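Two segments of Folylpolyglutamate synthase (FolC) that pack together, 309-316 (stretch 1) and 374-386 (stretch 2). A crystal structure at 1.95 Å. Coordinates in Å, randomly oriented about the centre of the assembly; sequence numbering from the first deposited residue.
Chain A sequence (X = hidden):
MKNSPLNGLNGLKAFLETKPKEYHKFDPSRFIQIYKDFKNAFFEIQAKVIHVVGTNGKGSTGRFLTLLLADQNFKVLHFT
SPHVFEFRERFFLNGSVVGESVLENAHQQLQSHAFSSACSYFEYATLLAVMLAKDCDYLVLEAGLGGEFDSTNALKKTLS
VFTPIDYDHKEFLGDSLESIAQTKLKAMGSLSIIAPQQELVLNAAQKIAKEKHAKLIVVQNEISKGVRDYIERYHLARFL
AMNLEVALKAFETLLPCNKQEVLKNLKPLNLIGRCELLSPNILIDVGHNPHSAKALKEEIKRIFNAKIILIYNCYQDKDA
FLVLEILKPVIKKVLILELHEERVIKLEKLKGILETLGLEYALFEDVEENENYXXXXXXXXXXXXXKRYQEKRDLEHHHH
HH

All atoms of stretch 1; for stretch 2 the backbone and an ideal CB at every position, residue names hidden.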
# COMPACT_ATOMS: atom_id res chain seq x y z
N ILE A 309 -13.49 0.50 22.17
CA ILE A 309 -14.46 1.04 21.22
C ILE A 309 -13.86 0.97 19.82
O ILE A 309 -12.68 1.29 19.62
CB ILE A 309 -14.84 2.48 21.60
CG1 ILE A 309 -15.45 2.51 23.00
CG2 ILE A 309 -15.80 3.08 20.57
CD1 ILE A 309 -15.87 3.91 23.46
N LEU A 310 -14.67 0.56 18.85
CA LEU A 310 -14.25 0.51 17.46
C LEU A 310 -14.79 1.73 16.71
O LEU A 310 -15.99 2.00 16.74
CB LEU A 310 -14.74 -0.78 16.79
CG LEU A 310 -14.30 -0.98 15.34
CD1 LEU A 310 -12.80 -1.20 15.26
CD2 LEU A 310 -15.05 -2.15 14.71
N ILE A 311 -13.90 2.45 16.03
CA ILE A 311 -14.27 3.53 15.12
C ILE A 311 -14.11 2.99 13.71
O ILE A 311 -13.01 2.61 13.30
CB ILE A 311 -13.40 4.78 15.35
CG1 ILE A 311 -13.67 5.35 16.75
CG2 ILE A 311 -13.67 5.84 14.29
CD1 ILE A 311 -12.59 6.29 17.25
N TYR A 312 -15.21 2.95 12.96
CA TYR A 312 -15.28 2.01 11.85
C TYR A 312 -16.17 2.51 10.72
O TYR A 312 -17.23 3.11 10.96
CB TYR A 312 -15.81 0.65 12.35
CG TYR A 312 -16.01 -0.40 11.28
CD1 TYR A 312 -14.96 -1.23 10.89
CD2 TYR A 312 -17.25 -0.58 10.67
CE1 TYR A 312 -15.14 -2.21 9.92
CE2 TYR A 312 -17.43 -1.54 9.69
CZ TYR A 312 -16.38 -2.35 9.32
OH TYR A 312 -16.56 -3.31 8.35
N ASN A 313 -15.73 2.26 9.49
CA ASN A 313 -16.59 2.21 8.32
C ASN A 313 -15.90 1.31 7.31
O ASN A 313 -14.74 0.93 7.48
CB ASN A 313 -16.88 3.60 7.75
CG ASN A 313 -18.29 3.73 7.20
OD1 ASN A 313 -18.92 2.73 6.84
ND2 ASN A 313 -18.79 4.96 7.14
N CYS A 314 -16.61 0.96 6.23
CA CYS A 314 -15.99 0.11 5.23
C CYS A 314 -16.65 0.32 3.87
O CYS A 314 -17.72 0.91 3.76
CB CYS A 314 -16.07 -1.37 5.64
SG CYS A 314 -17.70 -2.10 5.45
N TYR A 315 -15.97 -0.16 2.84
CA TYR A 315 -16.48 -0.09 1.48
C TYR A 315 -17.53 -1.18 1.27
O TYR A 315 -17.66 -2.13 2.06
CB TYR A 315 -15.34 -0.23 0.48
CG TYR A 315 -14.42 0.98 0.44
CD1 TYR A 315 -14.92 2.24 0.14
CD2 TYR A 315 -13.06 0.86 0.71
CE1 TYR A 315 -14.09 3.35 0.11
CE2 TYR A 315 -12.23 1.96 0.69
CZ TYR A 315 -12.75 3.20 0.38
OH TYR A 315 -11.91 4.30 0.36
N GLN A 316 -18.30 -1.04 0.19
CA GLN A 316 -19.43 -1.92 -0.07
C GLN A 316 -19.00 -3.32 -0.50
O GLN A 316 -19.80 -4.26 -0.40
CB GLN A 316 -20.33 -1.31 -1.13
CG GLN A 316 -21.52 -0.55 -0.58
CD GLN A 316 -22.69 -1.47 -0.30
OE1 GLN A 316 -23.37 -1.91 -1.22
NE2 GLN A 316 -22.92 -1.77 0.98
N UNK A 374 -9.94 1.55 18.60
CA UNK A 374 -9.34 1.10 17.35
C UNK A 374 -10.04 1.80 16.20
O UNK A 374 -11.27 1.74 16.09
CB UNK A 374 -9.43 -0.42 17.20
N UNK A 375 -9.27 2.49 15.36
CA UNK A 375 -9.76 3.10 14.13
C UNK A 375 -9.38 2.17 12.99
O UNK A 375 -8.20 1.86 12.80
CB UNK A 375 -9.19 4.50 13.92
N UNK A 376 -10.38 1.70 12.23
CA UNK A 376 -10.17 0.57 11.34
C UNK A 376 -11.12 0.64 10.16
O UNK A 376 -12.29 1.02 10.30
CB UNK A 376 -10.35 -0.75 12.09
N UNK A 377 -10.62 0.26 8.98
CA UNK A 377 -11.53 0.01 7.88
C UNK A 377 -10.97 0.26 6.49
O UNK A 377 -11.31 -0.46 5.55
CB UNK A 377 -12.78 0.87 8.07
N UNK A 378 -10.12 1.28 6.36
CA UNK A 378 -9.60 1.70 5.06
C UNK A 378 -8.58 2.80 5.29
O UNK A 378 -8.47 3.34 6.40
CB UNK A 378 -10.72 2.18 4.13
N UNK A 379 -7.83 3.12 4.24
CA UNK A 379 -7.05 4.34 4.24
C UNK A 379 -7.96 5.54 4.46
O UNK A 379 -7.62 6.48 5.19
CB UNK A 379 -6.27 4.48 2.93
N UNK A 380 -9.14 5.51 3.86
CA UNK A 380 -10.07 6.62 3.96
C UNK A 380 -10.54 6.83 5.39
O UNK A 380 -10.54 7.95 5.90
CB UNK A 380 -11.27 6.39 3.04
N UNK A 381 -10.94 5.74 6.06
CA UNK A 381 -11.41 5.84 7.43
C UNK A 381 -10.32 6.41 8.33
O UNK A 381 -10.58 7.29 9.16
CB UNK A 381 -11.86 4.47 7.94
N UNK A 382 -9.09 5.93 8.17
CA UNK A 382 -8.01 6.38 9.05
C UNK A 382 -7.64 7.83 8.76
O UNK A 382 -7.41 8.61 9.69
CB UNK A 382 -6.78 5.48 8.89
N UNK A 383 -7.57 8.20 7.48
CA UNK A 383 -7.18 9.57 7.15
C UNK A 383 -8.28 10.56 7.52
O UNK A 383 -7.98 11.67 7.98
CB UNK A 383 -6.85 9.69 5.66
N UNK A 384 -9.54 10.18 7.34
CA UNK A 384 -10.64 11.06 7.71
C UNK A 384 -10.74 11.21 9.23
O UNK A 384 -11.04 12.30 9.73
CB UNK A 384 -11.96 10.53 7.14
N UNK A 385 -10.50 10.12 9.97
CA UNK A 385 -10.42 10.25 11.42
C UNK A 385 -9.30 11.19 11.82
O UNK A 385 -9.46 12.03 12.72
CB UNK A 385 -10.22 8.88 12.07
N UNK A 386 -8.13 11.04 11.20
CA UNK A 386 -6.96 11.81 11.59
C UNK A 386 -7.19 13.30 11.41
O UNK A 386 -6.72 14.12 12.21
CB UNK A 386 -5.74 11.37 10.78

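Position 374 lies in a strand running parallel to 309-312, held there by backbone hydrogen bonds: its N donates to Ile309 O (2.9 Å), and its O accepts from Ile311 N (2.7 Å). Its CB points to the sheet face that carries Leu310, 4.0 Å from Leu310 CD1, so an aliphatic side chain such as leucine, isoleucine or valine would suit. It is Leu374, whose CD2 lies 3.7 Å from Leu310 CD1.

At 375 the CB turns to the other face, beside Ile311. Valine, isoleucine or leucine would match that neighbour, and a beta-branched residue favours the extended backbone. Val375 is deposited, with CG2 3.8 Å from Ile311 CD1.

Position 376 returns to the face of Leu310 and Tyr312, its N donating to Ile311 O (3.0 Å). The ideal CB is 4.0 Å from Leu310 CD1 and 4.8 Å from Tyr312 CD1, a setting for a large apolar or aromatic group. Tyr376 places CD2 4.3 Å from Tyr312 CD1; its hydroxyl is hydrogen-bonded elsewhere in the structure.

Position 377 is the most restrictive. With phi 151° and psi -36°, a CB would jam against the preceding carbonyl, and it would also lie 2.0 Å from Asn313 O, a clash. Only glycine fits: Gly377 brings its CA within 3.4 Å of Asn313 O in a CA-H...O contact, and a water links Gly377 O to Tyr315 N.

Position 378 immediately precedes a helix, where serine, threonine, aspartate or asparagine can cap a free backbone NH. Its CB is 3.8 Å from Tyr315 CE2, which favours a compact choice. Ser378 accepts through OG from the N of 381 (2.9 Å).

At 379 nothing of stretch 1 is near the CB, so the contact sets no preference; the residue is Phe379.

The CB at 380 lies 3.5 Å from Tyr315 OH, with the tyrosine ring close by. A flexible aliphatic chain could lie along it. Leu380 sets CD2 4.1 Å from Tyr315 CE1, while a water joins Leu380 N and Tyr315 OH.

Position 381 points toward Asn313, CB 4.6 Å from Asn313 O; a small or medium side chain would suit, apolar or with a hydroxyl, such as threonine. Val381 lays CG2 3.5 Å from Asn313 O and 3.7 Å from Asn313 CB, offering no donor to the oxygen, which has no partner in the model.

Positions 382, 383, 384 and 386 are out of reach: Ala382, Asn383, Ala384 and Tyr386.

At 385 the CB points toward stretch 1, 5.1 Å from Ile311 CG2, so an apolar side chain with some reach, aliphatic or aromatic, would suit. Phe385 brings CE1 3.9 Å from Ile311 CD1.

Stretch 2 374-386: LVYGSFLVANAFY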
# COMPACT_ATOMS: atom_id res chain seq x y z
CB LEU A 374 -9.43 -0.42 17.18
CG LEU A 374 -9.07 -0.97 15.78
CD1 LEU A 374 -7.63 -0.63 15.41
CD2 LEU A 374 -9.31 -2.48 15.69
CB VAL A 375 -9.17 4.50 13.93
CG1 VAL A 375 -9.57 5.07 12.57
CG2 VAL A 375 -9.60 5.43 15.07
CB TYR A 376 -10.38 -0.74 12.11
CG TYR A 376 -10.11 -2.01 11.35
CD1 TYR A 376 -8.86 -2.28 10.80
CD2 TYR A 376 -11.10 -2.98 11.23
CE1 TYR A 376 -8.62 -3.47 10.12
CE2 TYR A 376 -10.86 -4.17 10.56
CZ TYR A 376 -9.62 -4.41 10.01
OH TYR A 376 -9.39 -5.60 9.35
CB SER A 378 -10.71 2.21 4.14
OG SER A 378 -11.54 3.16 4.80
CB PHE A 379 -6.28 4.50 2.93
CG PHE A 379 -4.94 3.81 2.90
CD1 PHE A 379 -4.86 2.46 2.58
CD2 PHE A 379 -3.77 4.50 3.16
CE1 PHE A 379 -3.64 1.81 2.53
CE2 PHE A 379 -2.54 3.85 3.12
CZ PHE A 379 -2.48 2.50 2.80
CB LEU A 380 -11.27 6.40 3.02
CG LEU A 380 -12.51 7.27 3.21
CD1 LEU A 380 -12.19 8.73 2.97
CD2 LEU A 380 -13.63 6.81 2.29
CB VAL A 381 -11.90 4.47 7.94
CG1 VAL A 381 -11.95 4.45 9.46
CG2 VAL A 381 -13.27 4.15 7.36
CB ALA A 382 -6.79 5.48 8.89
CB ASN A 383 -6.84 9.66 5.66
CG ASN A 383 -6.59 11.09 5.22
OD1 ASN A 383 -7.48 11.74 4.67
ND2 ASN A 383 -5.38 11.59 5.46
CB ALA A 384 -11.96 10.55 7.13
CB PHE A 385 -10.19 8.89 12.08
CG PHE A 385 -9.84 9.00 13.54
CD1 PHE A 385 -10.83 9.15 14.48
CD2 PHE A 385 -8.51 9.00 13.95
CE1 PHE A 385 -10.52 9.27 15.82
CE2 PHE A 385 -8.20 9.12 15.29
CZ PHE A 385 -9.20 9.26 16.23
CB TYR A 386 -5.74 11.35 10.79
CG TYR A 386 -4.48 12.10 11.14
CD1 TYR A 386 -3.97 12.06 12.43
CD2 TYR A 386 -3.80 12.84 10.19
CE1 TYR A 386 -2.81 12.74 12.76
CE2 TYR A 386 -2.64 13.53 10.51
CZ TYR A 386 -2.15 13.47 11.80
OH TYR A 386 -0.99 14.15 12.13
O HOH W 1 -9.22 3.70 1.14
O HOH W 2 -13.40 -0.97 3.43
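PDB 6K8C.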